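Local coordinates for phosphoenolpyruvate--protein phosphotransferase (PDB 5T12), which probably passes the phosphoryl group of phosphoenolpyruvate to the carrier protein NPr in the nitrogen-related phosphotransferase system, this chain being the enzyme's EIN domain, at residues R42-E53 against Q134-D142; L24-S32 against S97-E108. The protein carries 1 engineered substitution. All coordinates share one frame; numbering follows the deposited sequence.

How the contacts relate
Both contacts lie in the helical part of this EIN domain of enzyme I-Ntr, on the same side of the chain's centre, with their own centres about 13 Å apart. Contact 1 packs helix 36-61 against the end of helix 126-140; contact 2 lays the loop 24-32 along helix 99-115. They meet at two polar links. R42 of contact 1 forms a salt bridge with E100 of contact 2, modelled at a doubtfully short 2.4 Å from NH2 to OE2, and Q134 OE1 probably accepts a hydrogen bond from M25 N at 2.7 Å. No ligand is bound at either contact; in this family the helical part receives the carrier protein.

Contact 1 of 2, residues R42-E53 against Q134-D142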
# COMPACT_ATOMS: atom_id res chain seq x y z
N ARG A 42 4.13 21.76 -5.81
CA ARG A 42 4.14 20.30 -5.83
C ARG A 42 3.45 19.72 -4.60
O ARG A 42 2.86 18.64 -4.68
CB ARG A 42 5.58 19.79 -5.91
CG ARG A 42 6.33 20.19 -7.17
CD ARG A 42 7.77 19.69 -7.09
NE ARG A 42 7.82 18.25 -6.87
CZ ARG A 42 8.79 17.63 -6.21
NH1 ARG A 42 9.78 18.33 -5.67
NH2 ARG A 42 8.76 16.31 -6.06
N LEU A 43 3.52 20.41 -3.47
CA LEU A 43 2.90 19.92 -2.24
C LEU A 43 1.39 20.06 -2.28
O LEU A 43 0.66 19.15 -1.88
CB LEU A 43 3.49 20.64 -1.03
CG LEU A 43 4.77 20.03 -0.47
CD1 LEU A 43 5.47 21.00 0.46
CD2 LEU A 43 4.47 18.73 0.24
N THR A 44 0.89 21.21 -2.75
CA THR A 44 -0.55 21.39 -2.86
C THR A 44 -1.17 20.42 -3.86
O THR A 44 -2.33 20.04 -3.71
CB THR A 44 -0.88 22.84 -3.25
OG1 THR A 44 -0.17 23.18 -4.44
CG2 THR A 44 -0.48 23.79 -2.13
N GLY A 45 -0.40 20.02 -4.87
CA GLY A 45 -0.90 19.02 -5.80
C GLY A 45 -1.02 17.65 -5.17
O GLY A 45 -2.00 16.94 -5.40
N ALA A 46 -0.03 17.26 -4.37
CA ALA A 46 -0.06 15.95 -3.73
C ALA A 46 -1.10 15.89 -2.63
O ALA A 46 -1.79 14.87 -2.47
CB ALA A 46 1.33 15.59 -3.19
N LEU A 47 -1.22 16.96 -1.84
CA LEU A 47 -2.21 16.98 -0.76
C LEU A 47 -3.63 16.87 -1.31
O LEU A 47 -4.49 16.20 -0.72
CB LEU A 47 -2.06 18.25 0.07
CG LEU A 47 -0.81 18.39 0.93
CD1 LEU A 47 -0.74 19.78 1.54
CD2 LEU A 47 -0.77 17.32 2.01
N GLU A 48 -3.89 17.51 -2.46
CA GLU A 48 -5.23 17.45 -3.04
C GLU A 48 -5.50 16.10 -3.69
O GLU A 48 -6.61 15.57 -3.58
CB GLU A 48 -5.41 18.59 -4.05
CG GLU A 48 -6.74 18.58 -4.77
CD GLU A 48 -7.02 19.89 -5.49
OE1 GLU A 48 -7.82 20.69 -4.97
OE2 GLU A 48 -6.43 20.11 -6.57
N GLU A 49 -4.50 15.53 -4.36
CA GLU A 49 -4.67 14.22 -4.97
C GLU A 49 -4.87 13.14 -3.91
O GLU A 49 -5.70 12.24 -4.08
CB GLU A 49 -3.47 13.89 -5.86
CG GLU A 49 -3.42 14.66 -7.17
CD GLU A 49 -2.12 14.45 -7.92
OE1 GLU A 49 -1.10 14.13 -7.28
OE2 GLU A 49 -2.13 14.59 -9.16
N ALA A 50 -4.11 13.21 -2.82
CA ALA A 50 -4.26 12.23 -1.75
C ALA A 50 -5.59 12.40 -1.02
O ALA A 50 -6.25 11.42 -0.68
CB ALA A 50 -3.09 12.33 -0.77
N ALA A 51 -6.00 13.65 -0.78
CA ALA A 51 -7.29 13.90 -0.15
C ALA A 51 -8.43 13.42 -1.05
O ALA A 51 -9.40 12.81 -0.57
CB ALA A 51 -7.45 15.38 0.17
N ASN A 52 -8.33 13.69 -2.35
CA ASN A 52 -9.33 13.18 -3.29
C ASN A 52 -9.36 11.65 -3.27
O ASN A 52 -10.43 11.05 -3.27
CB ASN A 52 -9.04 13.69 -4.70
CG ASN A 52 -9.53 15.11 -4.91
OD1 ASN A 52 -10.68 15.44 -4.62
ND2 ASN A 52 -8.66 15.97 -5.42
N GLU A 53 -8.18 11.02 -3.24
CA GLU A 53 -8.12 9.56 -3.23
C GLU A 53 -8.84 8.99 -2.02
O GLU A 53 -9.66 8.07 -2.14
CB GLU A 53 -6.66 9.10 -3.27
CG GLU A 53 -6.47 7.63 -3.61
CD GLU A 53 -5.01 7.24 -3.70
OE1 GLU A 53 -4.21 7.71 -2.86
OE2 GLU A 53 -4.66 6.48 -4.62
N GLN A 134 3.63 7.96 3.36
CA GLN A 134 4.00 7.10 2.23
C GLN A 134 3.14 7.41 1.01
O GLN A 134 3.64 7.44 -0.12
CB GLN A 134 3.85 5.63 2.63
CG GLN A 134 4.94 5.12 3.56
CD GLN A 134 6.12 4.53 2.81
OE1 GLN A 134 7.17 5.15 2.70
NE2 GLN A 134 5.94 3.32 2.29
N ARG A 135 1.84 7.64 1.23
CA ARG A 135 0.95 7.94 0.11
C ARG A 135 1.24 9.33 -0.46
O ARG A 135 1.14 9.54 -1.68
CB ARG A 135 -0.51 7.84 0.56
CG ARG A 135 -1.49 7.65 -0.59
CD ARG A 135 -1.20 6.37 -1.34
NE ARG A 135 -2.02 6.23 -2.54
CZ ARG A 135 -1.86 5.27 -3.45
NH1 ARG A 135 -0.91 4.36 -3.29
NH2 ARG A 135 -2.64 5.23 -4.51
N LEU A 136 1.61 10.28 0.40
CA LEU A 136 2.00 11.60 -0.08
C LEU A 136 3.22 11.51 -0.99
O LEU A 136 3.26 12.14 -2.06
CB LEU A 136 2.28 12.53 1.11
CG LEU A 136 1.23 13.60 1.42
CD1 LEU A 136 -0.17 13.02 1.34
CD2 LEU A 136 1.48 14.20 2.80
N LEU A 137 4.22 10.73 -0.59
CA LEU A 137 5.39 10.53 -1.43
C LEU A 137 5.04 9.78 -2.71
O LEU A 137 5.69 9.97 -3.74
CB LEU A 137 6.47 9.76 -0.66
CG LEU A 137 7.03 10.44 0.60
CD1 LEU A 137 8.03 9.52 1.29
CD2 LEU A 137 7.68 11.76 0.24
N PHE A 138 4.00 8.94 -2.66
CA PHE A 138 3.59 8.20 -3.85
C PHE A 138 3.14 9.13 -4.96
O PHE A 138 3.45 8.92 -6.14
CB PHE A 138 2.47 7.22 -3.49
CG PHE A 138 1.97 6.41 -4.65
CD1 PHE A 138 2.67 5.29 -5.08
CD2 PHE A 138 0.80 6.76 -5.31
CE1 PHE A 138 2.22 4.54 -6.15
CE2 PHE A 138 0.34 6.01 -6.38
CZ PHE A 138 1.05 4.90 -6.80
N HIS A 139 2.40 10.19 -4.61
CA HIS A 139 1.90 11.12 -5.61
C HIS A 139 2.94 12.14 -6.04
O HIS A 139 2.76 12.79 -7.08
CB HIS A 139 0.65 11.84 -5.09
CG HIS A 139 -0.50 10.93 -4.83
ND1 HIS A 139 -0.93 10.61 -3.56
CD2 HIS A 139 -1.32 10.26 -5.68
CE1 HIS A 139 -1.97 9.79 -3.64
NE2 HIS A 139 -2.22 9.56 -4.92
N LEU A 140 4.03 12.30 -5.28
CA LEU A 140 5.10 13.19 -5.71
C LEU A 140 5.93 12.56 -6.83
O LEU A 140 6.50 13.28 -7.65
CB LEU A 140 6.00 13.54 -4.52
CG LEU A 140 5.38 14.42 -3.43
CD1 LEU A 140 6.35 14.58 -2.27
CD2 LEU A 140 4.99 15.77 -4.00
N ASP A 141 5.99 11.23 -6.87
CA ASP A 141 6.78 10.49 -7.85
C ASP A 141 6.11 10.41 -9.22
O ASP A 141 6.61 9.71 -10.10
CB ASP A 141 7.06 9.08 -7.32
CG ASP A 141 8.42 8.55 -7.73
OD1 ASP A 141 8.80 8.70 -8.91
OD2 ASP A 141 9.12 7.99 -6.86
N ASP A 142 4.99 11.10 -9.42
CA ASP A 142 4.17 10.93 -10.62
C ASP A 142 4.27 12.11 -11.58
O ASP A 142 3.29 12.46 -12.24
CB ASP A 142 2.71 10.69 -10.23
CG ASP A 142 2.48 9.33 -9.61
OD1 ASP A 142 3.41 8.81 -8.95
OD2 ASP A 142 1.38 8.77 -9.79
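A46 and A50 of helix 36-61 turn their methyl groups into the side of helix 126-140, and their small size lets the axes of 42-53 and 134-140 approach to 8.8 Å at an angle of 118°. Here the packing is apolar and close. L140 CD2 lies 3.8 Å from A46 CB, L136 CD1 meets A50 CB, and the other branch of L136, CD2, reaches L47 CD2; L136 also touches L80 of helix 68-80 and V103 of helix 99-115.

The tight part continues at H139, a knob in the hole made by A46, E49, A50 and E53: E49 CB and A50 N stand over one face of its ring, F138 CD2 over the other, and E53 OE1 comes to the edge, 3.2 Å from CE1. That same OE1 accepts R135 NE at 2.7 Å, nearly straight at 165° and on its syn side. R135 NH2 and E53 OE2 complete the salt bridge, although their modelled spacing is too short to trust in detail. A bend at chi2 (61°) carries the R135 guanidinium round to E53, while F138 CD2 covers one of its faces and NH1 is held by A167 O and L169 O. With an alanine in place of H139, the hole among A46, E49, A50 and E53 would probably be left unfilled and F138 CD2 would lose the ring it lies against.

The loose side is thinner: exposed E49 merely brings OE1 to 3.6 Å from H139 CB, and R42 NH2 passes L140 O at 4.1 Å on its way to E100. Obliquely crossed helices meeting through alanines and a knob-into-hole side chain suit the helical bundle of the EIN domain.

Contact 2 of 2, residues L24-S32 against S97-E108; sequences LMEQVYQAS and SVAEWAVKTVIE
Q30 lies flat on the indole of W101: its CB sits 3.6 Å from the centroid of the six-membered ring and only 7° off the normal, a CH-pi contact, and its amide plane runs on over the ring at a tilt of 14°. On the opposite face T105 OG1 stands 3.1 Å above the plane, offset toward the rim, held there by its bond to W101 O, a carbonyl that T105 N also uses from the other side of its plane. V28 CG1 comes to the ring's edge.

These contacts fasten the loop between strand 11-18 and helix 36-61, which makes a type I beta turn from M25 to V28, onto helix 99-115 of the helical subdomain. K104 carries the turn. With CG anti to the backbone N and the rest of the chain fully extended, it runs past V28, whose CB packs on its CD, and delivers NZ to V28 O at 2.7 Å, in the carbonyl plane; a second, weak bond goes to M25 O. One ammonium therefore ties the two ends of the turn together. M25 itself folds back at chi2 and chi3, bringing CE against I107 CG2 at 3.7 Å and E108 CG at 3.6 Å, and L137 of helix 126-140 packs on it too. E100 keeps CB near V28 CG1, but a bend at chi2 takes its OE2 to a salt bridge with R42.

At the start of the helix, V98 occupies the N-cap position and its backbone N donates to A31 O at 3.3 Å, bent to 144°. Alongside this bond the side chains touch as well, V98 CG2 resting 3.5 Å from A31 CB.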
# COMPACT_ATOMS: atom_id res chain seq x y z
N LEU A 24 9.48 4.24 0.97
CA LEU A 24 9.73 5.56 0.41
C LEU A 24 10.13 6.57 1.48
O LEU A 24 10.91 7.48 1.21
CB LEU A 24 8.49 6.05 -0.35
CG LEU A 24 8.41 5.78 -1.85
CD1 LEU A 24 8.89 4.37 -2.21
CD2 LEU A 24 6.98 5.99 -2.34
N MET A 25 9.60 6.41 2.70
CA MET A 25 9.95 7.34 3.78
C MET A 25 11.42 7.22 4.15
O MET A 25 12.09 8.24 4.38
CB MET A 25 9.06 7.08 5.00
CG MET A 25 7.62 7.52 4.82
SD MET A 25 7.44 9.32 4.87
CE MET A 25 8.01 9.66 6.53
N GLU A 26 11.95 6.00 4.21
CA GLU A 26 13.32 5.79 4.67
C GLU A 26 14.37 6.09 3.60
O GLU A 26 15.56 6.13 3.93
CB GLU A 26 13.50 4.35 5.16
CG GLU A 26 12.65 4.00 6.37
CD GLU A 26 13.04 2.67 6.99
OE1 GLU A 26 14.18 2.23 6.78
OE2 GLU A 26 12.19 2.07 7.69
N GLN A 27 13.97 6.29 2.35
CA GLN A 27 14.91 6.63 1.29
C GLN A 27 14.80 8.08 0.85
O GLN A 27 15.38 8.46 -0.17
CB GLN A 27 14.73 5.69 0.09
CG GLN A 27 13.41 5.82 -0.65
CD GLN A 27 13.22 4.70 -1.66
OE1 GLN A 27 13.52 3.54 -1.38
NE2 GLN A 27 12.72 5.05 -2.84
N VAL A 28 14.08 8.91 1.60
CA VAL A 28 14.08 10.35 1.41
C VAL A 28 15.23 10.93 2.21
O VAL A 28 15.43 10.58 3.38
CB VAL A 28 12.74 10.98 1.83
CG1 VAL A 28 12.85 12.49 1.89
CG2 VAL A 28 11.64 10.57 0.87
N TYR A 29 16.01 11.82 1.59
CA TYR A 29 17.11 12.50 2.25
C TYR A 29 16.91 14.00 2.15
O TYR A 29 16.22 14.50 1.26
CB TYR A 29 18.46 12.10 1.65
CG TYR A 29 18.58 12.35 0.16
CD1 TYR A 29 18.24 11.37 -0.76
CD2 TYR A 29 19.05 13.57 -0.32
CE1 TYR A 29 18.35 11.60 -2.12
CE2 TYR A 29 19.17 13.81 -1.67
CZ TYR A 29 18.81 12.82 -2.57
OH TYR A 29 18.93 13.05 -3.92
N GLN A 30 17.54 14.72 3.08
CA GLN A 30 17.44 16.18 3.08
C GLN A 30 18.09 16.75 1.83
O GLN A 30 19.26 16.49 1.55
CB GLN A 30 18.10 16.75 4.34
CG GLN A 30 18.03 18.27 4.41
CD GLN A 30 18.21 18.80 5.82
OE1 GLN A 30 17.73 19.88 6.15
NE2 GLN A 30 18.90 18.04 6.66
N ALA A 31 17.32 17.52 1.07
CA ALA A 31 17.80 18.11 -0.17
C ALA A 31 17.47 19.59 -0.19
O ALA A 31 16.38 20.00 0.22
CB ALA A 31 17.19 17.41 -1.39
N SER A 32 18.42 20.38 -0.67
CA SER A 32 18.23 21.82 -0.78
C SER A 32 17.47 22.17 -2.06
O SER A 32 17.56 21.47 -3.07
CB SER A 32 19.57 22.54 -0.76
OG SER A 32 20.49 21.93 -1.64
N SER A 97 13.80 23.39 1.87
CA SER A 97 13.67 21.95 1.75
C SER A 97 12.81 21.59 0.55
O SER A 97 11.88 22.31 0.19
CB SER A 97 13.06 21.34 3.02
OG SER A 97 13.84 21.65 4.16
N VAL A 98 13.13 20.45 -0.06
CA VAL A 98 12.31 19.92 -1.14
C VAL A 98 11.05 19.28 -0.56
O VAL A 98 10.98 18.94 0.62
CB VAL A 98 13.12 18.91 -1.99
CG1 VAL A 98 12.39 18.55 -3.28
CG2 VAL A 98 14.48 19.50 -2.32
N ALA A 99 10.02 19.15 -1.41
CA ALA A 99 8.72 18.68 -0.95
C ALA A 99 8.81 17.31 -0.29
O ALA A 99 8.09 17.03 0.67
CB ALA A 99 7.73 18.65 -2.12
N GLU A 100 9.70 16.45 -0.80
CA GLU A 100 9.82 15.11 -0.23
C GLU A 100 10.34 15.15 1.20
O GLU A 100 9.83 14.45 2.08
CB GLU A 100 10.72 14.24 -1.11
CG GLU A 100 10.07 13.74 -2.39
CD GLU A 100 9.99 14.81 -3.47
OE1 GLU A 100 10.54 15.91 -3.26
OE2 GLU A 100 9.38 14.54 -4.52
N TRP A 101 11.37 15.97 1.46
CA TRP A 101 11.90 16.08 2.81
C TRP A 101 10.89 16.76 3.74
O TRP A 101 10.80 16.41 4.92
CB TRP A 101 13.22 16.85 2.80
CG TRP A 101 13.79 17.10 4.16
CD1 TRP A 101 13.77 18.27 4.86
CD2 TRP A 101 14.47 16.15 4.99
NE1 TRP A 101 14.40 18.12 6.07
CE2 TRP A 101 14.84 16.82 6.18
CE3 TRP A 101 14.81 14.80 4.85
CZ2 TRP A 101 15.52 16.19 7.21
CZ3 TRP A 101 15.49 14.18 5.88
CH2 TRP A 101 15.84 14.87 7.04
N ALA A 102 10.13 17.72 3.22
CA ALA A 102 9.12 18.39 4.04
C ALA A 102 8.05 17.41 4.49
O ALA A 102 7.55 17.50 5.62
CB ALA A 102 8.50 19.55 3.26
N VAL A 103 7.69 16.46 3.62
CA VAL A 103 6.73 15.43 4.01
C VAL A 103 7.34 14.49 5.04
O VAL A 103 6.70 14.13 6.03
CB VAL A 103 6.23 14.67 2.77
CG1 VAL A 103 5.42 13.45 3.18
CG2 VAL A 103 5.40 15.59 1.88
N LYS A 104 8.60 14.09 4.83
CA LYS A 104 9.25 13.20 5.78
C LYS A 104 9.41 13.86 7.14
O LYS A 104 9.24 13.22 8.18
CB LYS A 104 10.62 12.76 5.23
CG LYS A 104 11.39 11.84 6.17
CD LYS A 104 12.69 11.37 5.54
CE LYS A 104 13.41 10.38 6.44
NZ LYS A 104 14.60 9.78 5.77
N THR A 105 9.73 15.16 7.15
CA THR A 105 9.93 15.86 8.42
C THR A 105 8.63 15.96 9.21
O THR A 105 8.60 15.65 10.40
CB THR A 105 10.51 17.25 8.16
OG1 THR A 105 11.76 17.13 7.45
CG2 THR A 105 10.75 17.99 9.47
N VAL A 106 7.56 16.39 8.55
CA VAL A 106 6.30 16.62 9.26
C VAL A 106 5.70 15.30 9.74
O VAL A 106 5.28 15.18 10.90
CB VAL A 106 5.31 17.39 8.37
CG1 VAL A 106 3.93 17.41 8.99
CG2 VAL A 106 5.81 18.81 8.14
N ILE A 107 5.66 14.30 8.87
CA ILE A 107 4.99 13.04 9.20
C ILE A 107 5.71 12.34 10.36
O ILE A 107 5.07 11.88 11.31
CB ILE A 107 4.89 12.13 7.96
CG1 ILE A 107 3.59 12.40 7.20
CG2 ILE A 107 4.97 10.66 8.35
CD1 ILE A 107 3.53 13.74 6.50
N GLU A 108 7.04 12.27 10.29
CA GLU A 108 7.79 11.59 11.35
C GLU A 108 7.71 12.35 12.66
O GLU A 108 7.67 11.74 13.74
CB GLU A 108 9.24 11.40 10.93
CG GLU A 108 9.42 10.45 9.75
CD GLU A 108 10.86 10.02 9.54
OE1 GLU A 108 11.10 9.18 8.65
OE2 GLU A 108 11.74 10.51 10.27